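Pheromone cOB1/lipoprotein, YaeC family (Enterococcus faecalis, PDB 4EF1) probably binds methionine as the lipid-anchored substrate-binding component of an uptake system and is the probable precursor of the pheromone cOB1. Local coordinates at residues 57-62 and 204-209. Numbering follows the deposited sequence.
With MSE (selenomethionine), chain C.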
loop_
_atom_site.group_PDB
_atom_site.type_symbol
_atom_site.label_atom_id
_atom_site.label_comp_id
_atom_site.label_asym_id
_atom_site.label_seq_id
_atom_site.Cartn_x
_atom_site.Cartn_y
_atom_site.Cartn_z
ATOM N N TYR A 57 -7.882 0.275 -7.732
ATOM C CA TYR A 57 -7.188 1.272 -6.958
ATOM C C TYR A 57 -6.885 0.667 -5.568
ATOM O O TYR A 57 -7.687 0.772 -4.631
ATOM C CB TYR A 57 -8.105 2.499 -6.825
ATOM C CG TYR A 57 -7.532 3.670 -6.033
ATOM C CD1 TYR A 57 -6.151 3.970 -6.000
ATOM C CD2 TYR A 57 -8.393 4.527 -5.340
ATOM C CE1 TYR A 57 -5.657 5.087 -5.281
ATOM C CE2 TYR A 57 -7.912 5.618 -4.631
ATOM C CZ TYR A 57 -6.564 5.902 -4.584
ATOM O OH TYR A 57 -6.194 7.023 -3.872
ATOM N N PHE A 58 -5.709 0.048 -5.451
ATOM C CA PHE A 58 -5.301 -0.627 -4.210
ATOM C C PHE A 58 -3.796 -0.926 -4.111
ATOM O O PHE A 58 -3.304 -1.149 -3.010
ATOM C CB PHE A 58 -6.107 -1.948 -4.031
ATOM C CG PHE A 58 -5.502 -3.113 -4.747
ATOM C CD1 PHE A 58 -5.664 -3.259 -6.113
ATOM C CD2 PHE A 58 -4.787 -4.068 -4.056
ATOM C CE1 PHE A 58 -5.102 -4.322 -6.771
ATOM C CE2 PHE A 58 -4.209 -5.137 -4.717
ATOM C CZ PHE A 58 -4.373 -5.266 -6.070
ATOM N N GLN A 59 -3.085 -1.002 -5.233
ATOM C CA GLN A 59 -1.687 -1.498 -5.249
ATOM C C GLN A 59 -0.667 -0.476 -5.695
ATOM O O GLN A 59 -0.997 0.431 -6.467
ATOM C CB GLN A 59 -1.577 -2.698 -6.191
ATOM C CG GLN A 59 -1.767 -2.419 -7.673
ATOM C CD GLN A 59 -2.058 -3.646 -8.532
ATOM O OE1 GLN A 59 -1.431 -4.699 -8.373
ATOM N NE2 GLN A 59 -3.032 -3.506 -9.463
ATOM N N HIS A 60 0.582 -0.689 -5.262
ATOM C CA HIS A 60 1.737 0.061 -5.718
ATOM C C HIS A 60 2.427 -0.674 -6.857
ATOM O O HIS A 60 2.103 -1.819 -7.116
ATOM C CB HIS A 60 2.694 0.407 -4.556
ATOM C CG HIS A 60 3.128 -0.768 -3.684
ATOM N ND1 HIS A 60 3.819 -1.829 -4.173
ATOM C CD2 HIS A 60 3.087 -0.932 -2.308
ATOM C CE1 HIS A 60 4.124 -2.683 -3.161
ATOM N NE2 HIS A 60 3.684 -2.141 -2.018
ATOM N N VAL A 61 3.335 -0.003 -7.565
ATOM C CA VAL A 61 3.986 -0.538 -8.777
ATOM C C VAL A 61 4.808 -1.816 -8.562
ATOM O O VAL A 61 4.702 -2.744 -9.337
ATOM C CB VAL A 61 4.816 0.533 -9.554
ATOM C CG1 VAL A 61 5.600 -0.090 -10.722
ATOM C CG2 VAL A 61 3.886 1.639 -10.091
ATOM N N PRO A 62 5.616 -1.878 -7.488
ATOM C CA PRO A 62 6.321 -3.152 -7.287
ATOM C C PRO A 62 5.373 -4.368 -7.095
ATOM O O PRO A 62 5.625 -5.449 -7.638
ATOM C CB PRO A 62 7.200 -2.863 -6.060
ATOM C CG PRO A 62 7.419 -1.390 -6.080
ATOM C CD PRO A 62 6.116 -0.814 -6.593
ATOM N N ILE A 204 -1.629 3.064 -7.273
ATOM C CA ILE A 204 -2.009 3.433 -8.628
ATOM C C ILE A 204 -3.439 3.053 -9.017
ATOM O O ILE A 204 -4.115 2.239 -8.358
ATOM C CB ILE A 204 -1.070 2.779 -9.696
ATOM C CG1 ILE A 204 -1.228 1.243 -9.749
ATOM C CG2 ILE A 204 0.379 3.174 -9.522
ATOM C CD1 ILE A 204 -0.354 0.589 -10.796
ATOM N N ILE A 205 -3.865 3.634 -10.134
ATOM C CA ILE A 205 -5.064 3.170 -10.832
ATOM C C ILE A 205 -4.520 2.217 -11.875
ATOM O O ILE A 205 -3.679 2.602 -12.647
ATOM C CB ILE A 205 -5.833 4.278 -11.535
ATOM C CG1 ILE A 205 -6.328 5.312 -10.522
ATOM C CG2 ILE A 205 -7.001 3.703 -12.340
ATOM C CD1 ILE A 205 -7.312 4.759 -9.513
ATOM N N ALA A 206 -5.050 1.000 -11.919
ATOM C CA ALA A 206 -4.629 0.004 -12.928
ATOM C C ALA A 206 -5.849 -0.354 -13.779
ATOM O O ALA A 206 -6.922 -0.440 -13.266
ATOM C CB ALA A 206 -4.063 -1.231 -12.241
ATOM N N VAL A 207 -5.636 -0.609 -15.059
ATOM C CA VAL A 207 -6.693 -1.009 -16.005
ATOM C C VAL A 207 -6.161 -2.082 -16.923
ATOM O O VAL A 207 -4.949 -2.306 -16.957
ATOM C CB VAL A 207 -7.212 0.207 -16.864
ATOM C CG1 VAL A 207 -7.855 1.256 -15.943
ATOM C CG2 VAL A 207 -6.110 0.824 -17.745
ATOM N N ARG A 208 -7.051 -2.729 -17.695
ATOM C CA ARG A 208 -6.625 -3.696 -18.699
ATOM C C ARG A 208 -5.961 -2.914 -19.829
ATOM O O ARG A 208 -6.321 -1.746 -20.100
ATOM C CB ARG A 208 -7.817 -4.520 -19.233
ATOM C CG ARG A 208 -8.444 -5.478 -18.221
ATOM C CD ARG A 208 -9.518 -6.395 -18.830
ATOM N NE ARG A 208 -10.632 -5.625 -19.373
ATOM C CZ ARG A 208 -11.595 -5.024 -18.665
ATOM N NH1 ARG A 208 -11.685 -5.159 -17.361
ATOM N NH2 ARG A 208 -12.543 -4.355 -19.287
ATOM N N LYS A 209 -5.007 -3.550 -20.504
ATOM C CA LYS A 209 -4.253 -2.883 -21.564
ATOM C C LYS A 209 -5.127 -2.256 -22.654
ATOM O O LYS A 209 -4.864 -1.142 -23.068
ATOM C CB LYS A 209 -3.191 -3.803 -22.190
ATOM C CG LYS A 209 -2.422 -3.106 -23.326
ATOM C CD LYS A 209 -1.028 -3.643 -23.575
ATOM C CE LYS A 209 -0.259 -2.731 -24.529
ATOM N NZ LYS A 209 -0.091 -1.360 -23.954
HETATM N N MSE C 301 -2.168 0.287 0.225
HETATM C CA MSE C 301 -0.959 -0.628 0.298
HETATM C C MSE C 301 0.343 0.129 0.575
HETATM O O MSE C 301 0.580 1.187 -0.028
HETATM O OXT MSE C 301 1.211 -0.357 1.351
HETATM C CB MSE C 301 -0.822 -1.496 -0.952
HETATM C CG MSE C 301 0.272 -2.569 -0.890
HETATM SE SE MSE C 301 0.521 -3.389 -2.613
HETATM C CE MSE C 301 -1.198 -4.380 -2.775
HETATM O O HOH W 1 -4.544 -0.418 -7.979
#
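Gln59 O accepts a hydrogen bond from Ile204 N (2.8 Å, 159° at the hydrogen), a backbone bond just past the corner that the chain turns at Phe58. One step earlier a water bridges the gap, accepting from Phe58 N and donating to Ile204 O. That carbonyl also lies at the edge of the Tyr57 ring and receives a CA-H...O contact from Tyr57 CA at 3.5 Å. Tyr57 holds CG anti to its backbone N (chi1 -180°), and Ile205 CD1 packs against Tyr57 CB at 3.6 Å; the phenol OH bonds to His82. Ile204 CG1 lies 3.4 Å from Gln59 O, while its CG2 meets Val61 CG2. Gln59 CG sits between backbone N and carbonyl carbon (chi1 68°), and the extended chain brings Gln59 NE2 to within 3.7 Å of Ala206 CB, while NE2 hydrogen-bonds Asn45 OD1. Gln59 CB covers one face of the Phe58 ring and touches the ligand's CE, and selenium rests 3.4 Å above the His60 ring. The contact thus backs the selenomethionine pocket within the six-stranded sheet, strand 203-208 running between 55-60 and 75-83, with helix 61-71 against Ile204 and helix 215-225 against Ile205.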